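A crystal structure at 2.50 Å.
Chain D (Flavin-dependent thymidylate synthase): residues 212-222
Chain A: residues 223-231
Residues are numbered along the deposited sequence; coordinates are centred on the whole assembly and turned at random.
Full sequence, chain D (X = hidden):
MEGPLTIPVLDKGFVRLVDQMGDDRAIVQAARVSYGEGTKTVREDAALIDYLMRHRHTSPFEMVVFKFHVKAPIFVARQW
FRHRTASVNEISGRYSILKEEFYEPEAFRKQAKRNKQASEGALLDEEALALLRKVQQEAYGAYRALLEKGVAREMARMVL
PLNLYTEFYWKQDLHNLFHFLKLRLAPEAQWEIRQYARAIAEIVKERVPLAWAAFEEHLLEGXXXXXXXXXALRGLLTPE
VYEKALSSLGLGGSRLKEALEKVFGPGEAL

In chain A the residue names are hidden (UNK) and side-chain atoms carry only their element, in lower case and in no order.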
ATOM      1  N   TRP D 212      14.528 -14.247  12.159  1.00 36.24           N
ATOM      2  CA  TRP D 212      14.231 -15.488  11.459  1.00 38.55           C
ATOM      3  C   TRP D 212      13.824 -16.595  12.426  1.00 38.85           C
ATOM      4  O   TRP D 212      12.854 -17.317  12.187  1.00 37.23           O
ATOM      5  CB  TRP D 212      15.423 -15.966  10.624  1.00 39.02           C
ATOM      6  CG  TRP D 212      15.133 -17.289   9.988  1.00 41.17           C
ATOM      7  CD1 TRP D 212      15.308 -18.527  10.546  1.00 40.18           C
ATOM      8  CD2 TRP D 212      14.479 -17.508   8.730  1.00 43.18           C
ATOM      9  NE1 TRP D 212      14.797 -19.500   9.718  1.00 41.51           N
ATOM     10  CE2 TRP D 212      14.280 -18.903   8.599  1.00 42.45           C
ATOM     11  CE3 TRP D 212      14.039 -16.662   7.700  1.00 42.35           C
ATOM     12  CZ2 TRP D 212      13.654 -19.469   7.481  1.00 41.91           C
ATOM     13  CZ3 TRP D 212      13.417 -17.228   6.587  1.00 41.77           C
ATOM     14  CH2 TRP D 212      13.230 -18.620   6.491  1.00 41.09           C
ATOM     15  N   ALA D 213      14.565 -16.736  13.517  1.00 38.56           N
ATOM     16  CA  ALA D 213      14.227 -17.777  14.472  1.00 38.30           C
ATOM     17  C   ALA D 213      12.784 -17.574  14.936  1.00 36.73           C
ATOM     18  O   ALA D 213      11.998 -18.528  14.992  1.00 36.10           O
ATOM     19  CB  ALA D 213      15.182 -17.745  15.655  1.00 37.05           C
ATOM     20  N   ALA D 214      12.432 -16.332  15.249  1.00 34.39           N
ATOM     21  CA  ALA D 214      11.080 -16.037  15.702  1.00 34.27           C
ATOM     22  C   ALA D 214      10.090 -16.377  14.587  1.00 35.51           C
ATOM     23  O   ALA D 214       9.053 -16.985  14.821  1.00 35.64           O
ATOM     24  CB  ALA D 214      10.964 -14.567  16.080  1.00 32.73           C
ATOM     25  N   PHE D 215      10.424 -15.986  13.365  1.00 35.72           N
ATOM     26  CA  PHE D 215       9.560 -16.250  12.225  1.00 37.06           C
ATOM     27  C   PHE D 215       9.291 -17.749  12.091  1.00 36.98           C
ATOM     28  O   PHE D 215       8.153 -18.194  12.054  1.00 36.54           O
ATOM     29  CB  PHE D 215      10.220 -15.702  10.947  1.00 34.54           C
ATOM     30  CG  PHE D 215       9.544 -16.128   9.675  1.00 34.27           C
ATOM     31  CD1 PHE D 215       8.245 -15.714   9.382  1.00 33.53           C
ATOM     32  CD2 PHE D 215      10.211 -16.942   8.757  1.00 33.47           C
ATOM     33  CE1 PHE D 215       7.629 -16.102   8.199  1.00 31.28           C
ATOM     34  CE2 PHE D 215       9.594 -17.335   7.567  1.00 30.63           C
ATOM     35  CZ  PHE D 215       8.308 -16.915   7.291  1.00 29.60           C
ATOM     36  N   GLU D 216      10.367 -18.514  12.021  1.00 39.82           N
ATOM     37  CA  GLU D 216      10.306 -19.961  11.878  1.00 41.50           C
ATOM     38  C   GLU D 216       9.427 -20.607  12.947  1.00 41.57           C
ATOM     39  O   GLU D 216       8.612 -21.479  12.662  1.00 40.63           O
ATOM     40  CB  GLU D 216      11.725 -20.511  11.953  1.00 42.99           C
ATOM     41  CG  GLU D 216      11.882 -21.918  11.465  1.00 48.07           C
ATOM     42  CD  GLU D 216      13.329 -22.282  11.271  1.00 48.56           C
ATOM     43  OE1 GLU D 216      14.082 -22.239  12.261  1.00 49.66           O
ATOM     44  OE2 GLU D 216      13.714 -22.602  10.126  1.00 52.01           O
ATOM     45  N   GLU D 217       9.590 -20.146  14.177  1.00 41.69           N
ATOM     46  CA  GLU D 217       8.838 -20.666  15.299  1.00 43.01           C
ATOM     47  C   GLU D 217       7.363 -20.277  15.336  1.00 45.75           C
ATOM     48  O   GLU D 217       6.492 -21.114  15.589  1.00 47.95           O
ATOM     49  CB  GLU D 217       9.506 -20.212  16.592  1.00 41.15           C
ATOM     50  CG  GLU D 217       8.748 -20.553  17.863  1.00 40.12           C
ATOM     51  CD  GLU D 217       8.579 -22.044  18.073  1.00 38.15           C
ATOM     52  OE1 GLU D 217       9.437 -22.816  17.593  1.00 38.67           O
ATOM     53  OE2 GLU D 217       7.594 -22.436  18.734  1.00 38.81           O
ATOM     54  N   HIS D 218       7.075 -19.010  15.075  1.00 47.50           N
ATOM     55  CA  HIS D 218       5.706 -18.532  15.150  1.00 46.72           C
ATOM     56  C   HIS D 218       4.936 -18.339  13.849  1.00 46.57           C
ATOM     57  O   HIS D 218       3.862 -17.731  13.849  1.00 48.69           O
ATOM     58  CB  HIS D 218       5.695 -17.241  15.956  1.00 47.07           C
ATOM     59  CG  HIS D 218       6.210 -17.408  17.350  1.00 49.08           C
ATOM     60  ND1 HIS D 218       5.450 -17.956  18.363  1.00 47.88           N
ATOM     61  CD2 HIS D 218       7.419 -17.129  17.893  1.00 48.08           C
ATOM     62  CE1 HIS D 218       6.169 -18.003  19.469  1.00 47.81           C
ATOM     63  NE2 HIS D 218       7.367 -17.509  19.211  1.00 47.81           N
ATOM     64  N   LEU D 219       5.442 -18.844  12.736  1.00 44.08           N
ATOM     65  CA  LEU D 219       4.687 -18.657  11.512  1.00 43.52           C
ATOM     66  C   LEU D 219       4.982 -19.666  10.414  1.00 41.83           C
ATOM     67  O   LEU D 219       4.078 -20.367   9.958  1.00 41.68           O
ATOM     68  CB  LEU D 219       4.879 -17.225  11.000  1.00 44.13           C
ATOM     69  CG  LEU D 219       3.939 -16.761   9.883  1.00 46.26           C
ATOM     70  CD1 LEU D 219       2.479 -16.840  10.327  1.00 45.39           C
ATOM     71  CD2 LEU D 219       4.299 -15.332   9.508  1.00 48.23           C
ATOM     72  N   LEU D 220       6.238 -19.752   9.997  1.00 39.57           N
ATOM     73  CA  LEU D 220       6.599 -20.685   8.948  1.00 39.24           C
ATOM     74  C   LEU D 220       6.297 -22.120   9.357  1.00 40.71           C
ATOM     75  O   LEU D 220       5.655 -22.867   8.616  1.00 40.40           O
ATOM     76  CB  LEU D 220       8.083 -20.558   8.611  1.00 39.22           C
ATOM     77  CG  LEU D 220       8.506 -21.433   7.429  1.00 38.92           C
ATOM     78  CD1 LEU D 220       7.745 -20.993   6.191  1.00 37.91           C
ATOM     79  CD2 LEU D 220       9.998 -21.324   7.205  1.00 37.92           C
ATOM     80  N   GLU D 221       6.767 -22.503  10.541  1.00 41.55           N
ATOM     81  CA  GLU D 221       6.562 -23.857  11.030  1.00 42.17           C
ATOM     82  C   GLU D 221       5.407 -23.938  12.000  1.00 41.35           C
ATOM     83  O   GLU D 221       5.174 -24.962  12.619  1.00 41.32           O
ATOM     84  CB  GLU D 221       7.847 -24.375  11.673  1.00 45.50           C
ATOM     85  CG  GLU D 221       9.044 -24.319  10.727  1.00 49.60           C
ATOM     86  CD  GLU D 221       8.951 -25.312   9.576  1.00 53.01           C
ATOM     87  OE1 GLU D 221       7.822 -25.624   9.125  1.00 54.48           O
ATOM     88  OE2 GLU D 221      10.017 -25.772   9.108  1.00 55.78           O
ATOM     89  N   GLY D 222       4.687 -22.837  12.145  1.00 41.92           N
ATOM     90  CA  GLY D 222       3.526 -22.845  13.009  1.00 41.70           C
ATOM     91  C   GLY D 222       2.372 -23.208  12.092  1.00 42.50           C
ATOM     92  O   GLY D 222       2.594 -23.704  10.982  1.00 43.52           O
TER
ATOM     93  N   UNK A 223      -7.082 -20.083  16.059  1.00 42.81           N
ATOM     94  CA  UNK A 223      -5.867 -19.722  16.769  1.00 42.62           C
ATOM     95  C   UNK A 223      -4.646 -20.207  16.007  1.00 41.81           C
ATOM     96  O   UNK A 223      -4.687 -21.235  15.333  1.00 41.82           O
ATOM     97  c   UNK A 223      -5.885 -20.323  18.182  1.00 40.63           C
ATOM     98  N   UNK A 224      -3.562 -19.449  16.099  1.00 43.04           N
ATOM     99  CA  UNK A 224      -2.328 -19.837  15.437  1.00 44.58           C
ATOM    100  C   UNK A 224      -1.438 -20.525  16.466  1.00 43.98           C
ATOM    101  O   UNK A 224      -1.264 -20.033  17.576  1.00 44.81           O
ATOM    102  c   UNK A 224       0.624 -19.509  14.067  1.00 46.21           C
ATOM    103  c   UNK A 224      -1.005 -18.887  12.407  1.00 46.69           C
ATOM    104  c   UNK A 224      -0.133 -19.306  11.390  1.00 49.04           C
ATOM    105  c   UNK A 224      -0.637 -18.987  13.751  1.00 46.38           C
ATOM    106  c   UNK A 224      -1.612 -18.621  14.837  1.00 42.68           C
ATOM    107  c   UNK A 224       1.503 -19.930  13.063  1.00 45.03           C
ATOM    108  c   UNK A 224       1.125 -19.831  11.721  1.00 47.02           C
ATOM    109  N   UNK A 225      -0.897 -21.680  16.102  1.00 44.11           N
ATOM    110  CA  UNK A 225      -0.038 -22.419  17.006  1.00 43.00           C
ATOM    111  C   UNK A 225       1.373 -22.411  16.478  1.00 43.09           C
ATOM    112  O   UNK A 225       1.609 -22.661  15.296  1.00 42.79           O
ATOM    113  c   UNK A 225      -0.529 -23.858  17.152  1.00 45.60           C
ATOM    114  c   UNK A 225      -2.305 -25.479  17.843  1.00 49.16           C
ATOM    115  c   UNK A 225      -2.292 -23.145  18.747  1.00 49.62           C
ATOM    116  c   UNK A 225      -2.000 -24.014  17.540  1.00 47.25           C
ATOM    117  N   UNK A 226       2.308 -22.116  17.371  1.00 44.01           N
ATOM    118  CA  UNK A 226       3.723 -22.060  17.041  1.00 44.42           C
ATOM    119  C   UNK A 226       4.227 -23.465  16.748  1.00 43.62           C
ATOM    120  O   UNK A 226       3.535 -24.442  17.011  1.00 40.56           O
ATOM    121  o   UNK A 226       4.366 -22.373  19.331  1.00 48.49           O
ATOM    122  c   UNK A 226       4.498 -21.497  18.223  1.00 45.75           C
ATOM    123  N   UNK A 227       5.446 -23.547  16.219  1.00 44.62           N
ATOM    124  CA  UNK A 227       6.069 -24.815  15.884  1.00 46.62           C
ATOM    125  C   UNK A 227       6.139 -25.799  17.052  1.00 48.43           C
ATOM    126  O   UNK A 227       5.831 -26.985  16.882  1.00 48.20           O
ATOM    127  c   UNK A 227      11.467 -24.003  14.775  1.00 50.49           C
ATOM    128  c   UNK A 227       8.260 -25.883  15.118  1.00 47.28           C
ATOM    129  c   UNK A 227       7.478 -24.588  15.336  1.00 46.58           C
ATOM    130  n   UNK A 227      11.988 -22.974  15.435  1.00 51.83           N
ATOM    131  c   UNK A 227       9.617 -25.612  14.492  1.00 49.11           C
ATOM    132  n   UNK A 227      10.296 -24.504  15.158  1.00 48.76           N
ATOM    133  n   UNK A 227      12.105 -24.513  13.728  1.00 49.37           N
ATOM    134  N   UNK A 228       6.534 -25.327  18.231  1.00 48.60           N
ATOM    135  CA  UNK A 228       6.628 -26.238  19.362  1.00 50.41           C
ATOM    136  C   UNK A 228       5.244 -26.701  19.798  1.00 50.39           C
ATOM    137  O   UNK A 228       5.090 -27.797  20.330  1.00 49.91           O
ATOM    138  c   UNK A 228       7.375 -25.608  20.566  1.00 51.03           C
ATOM    139  o   UNK A 228       6.567 -24.590  21.162  1.00 53.78           O
ATOM    140  c   UNK A 228       8.695 -25.003  20.110  1.00 51.14           C
ATOM    141  N   UNK A 229       4.233 -25.874  19.569  1.00 50.31           N
ATOM    142  CA  UNK A 229       2.887 -26.269  19.935  1.00 50.76           C
ATOM    143  C   UNK A 229       2.449 -27.421  19.034  1.00 51.21           C
ATOM    144  O   UNK A 229       1.927 -28.425  19.515  1.00 51.24           O
ATOM    145  c   UNK A 229       0.854 -23.105  20.996  1.00 54.26           C
ATOM    146  c   UNK A 229       1.925 -25.084  19.819  1.00 50.77           C
ATOM    147  o   UNK A 229       1.274 -22.107  20.371  1.00 53.37           O
ATOM    148  o   UNK A 229      -0.280 -23.149  21.517  1.00 58.05           O
ATOM    149  c   UNK A 229       1.755 -24.321  21.124  1.00 52.71           C
ATOM    150  N   UNK A 230       2.675 -27.284  17.731  1.00 51.28           N
ATOM    151  CA  UNK A 230       2.314 -28.335  16.783  1.00 52.33           C
ATOM    152  C   UNK A 230       3.106 -29.610  17.095  1.00 53.01           C
ATOM    153  O   UNK A 230       2.644 -30.722  16.859  1.00 52.69           O
ATOM    154  c   UNK A 230       1.782 -26.754  14.756  1.00 52.27           C
ATOM    155  c   UNK A 230       0.343 -27.217  14.616  1.00 52.69           C
ATOM    156  c   UNK A 230       2.344 -26.344  13.405  1.00 50.85           C
ATOM    157  c   UNK A 230       2.624 -27.884  15.351  1.00 51.89           C
ATOM    158  N   UNK A 231       4.310 -29.426  17.623  1.00 54.01           N
ATOM    159  CA  UNK A 231       5.191 -30.533  17.971  1.00 54.51           C
ATOM    160  C   UNK A 231       4.666 -31.283  19.199  1.00 54.83           C
ATOM    161  O   UNK A 231       4.883 -32.487  19.343  1.00 53.79           O
ATOM    162  c   UNK A 231      10.391 -29.621  16.624  1.00 61.28           C
ATOM    163  c   UNK A 231       7.629 -31.019  18.636  1.00 56.15           C
ATOM    164  n   UNK A 231      10.709 -29.659  15.334  1.00 61.43           N
ATOM    165  c   UNK A 231       9.026 -30.452  18.495  1.00 55.34           C
ATOM    166  n   UNK A 231      11.024 -28.783  17.435  1.00 62.43           N
ATOM    167  c   UNK A 231       6.600 -29.989  18.225  1.00 54.37           C
ATOM    168  n   UNK A 231       9.441 -30.420  17.102  1.00 57.49           N
TER

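Position 223 of chain A carries a single side-chain carbon and reaches nothing on the chain D stretch. One carbon and no more is alanine: Ala A223, part of a short strand.

Position 224 has one carbon leading into a ring of six carbons, with no heteroatom. The ring is directed at the end of the chain D helix: one of its carbons lies 3.3 Å from His D218 O, and another lies 3.6 Å from Leu D219 CD1. An all-carbon six-ring without a hydroxyl is phenylalanine. In Phe A224 the atom nearest Leu D219 is CZ, and Leu D219 O sits at the ring edge.

Position 225 shows four carbons, forked at the second, and its CA-to-CB bond points away from chain D. That fork belongs to leucine, Leu A225. What it gives the contact is backbone: its O lies 3.0 Å from Gly D222 CA. A side chain on that glycine would find no room, since an ideal CB would clash with both this oxygen and the Phe A224 ring.

Position 226 has one carbon and one oxygen. The carbon lies 3.3 Å from Glu D217 OE2 and 3.7 Å from His D218 ND1. This is serine, Ser A226, at the N-cap position of the helix that follows; its N donates to a side-chain oxygen of position 229 at 3.2 Å.

Position 227 runs through three carbons and a nitrogen to a carbon bearing two more nitrogens, in reach of two chain D carboxylates. Only arginine has this pattern. Arg A227 NE bonds Glu D217 OE1 at 3.1 Å in a salt bridge, and NH1 makes a salt bridge with Glu D216 OE1 at 3.4 Å, its hydrogen bond weak. The backbone of Glu D216 and Glu D217 lies over one face of the guanidinium.

At position 228 one carbon carries an oxygen and a carbon, the latter 3.1 Å from Glu D217 OE2. That branching is threonine. Thr A228 N donates to Glu D217 OE2 at 3.1 Å, with a weak bond from OG1 to the same OE2 at 3.4 Å.

Position 229 has three carbons, the third bearing two oxygens, and makes no contact with chain D. Three carbons ending in two oxygens is glutamate, Glu A229, turned to its own helix start, where its OE1 accepts the bond from Ser A226 N.

Position 230 again has four carbons forked at the second, one of them 3.2 Å from Glu D221 O. It is leucine; Leu A230 CD1 also lies 3.4 Å from Gly D222 C.

Position 231 has three carbons, a nitrogen, then a carbon carrying two more nitrogens, again arginine. Arg A231 makes no contact with the chain D stretch.

The contact joins a helix end to a helix start. Glu D217 is its hub: its O accepts Arg A227 N at 2.7 Å, nearly straight, while its carboxylate splits between the arginine through OE1 and the Thr A228 amide through OE2. Phe A224 packs against Leu D219, and Leu A230 against Glu D221 and Gly D222, where the glycine allows the close approach.

Chain A 223-231: AFLSRTELR
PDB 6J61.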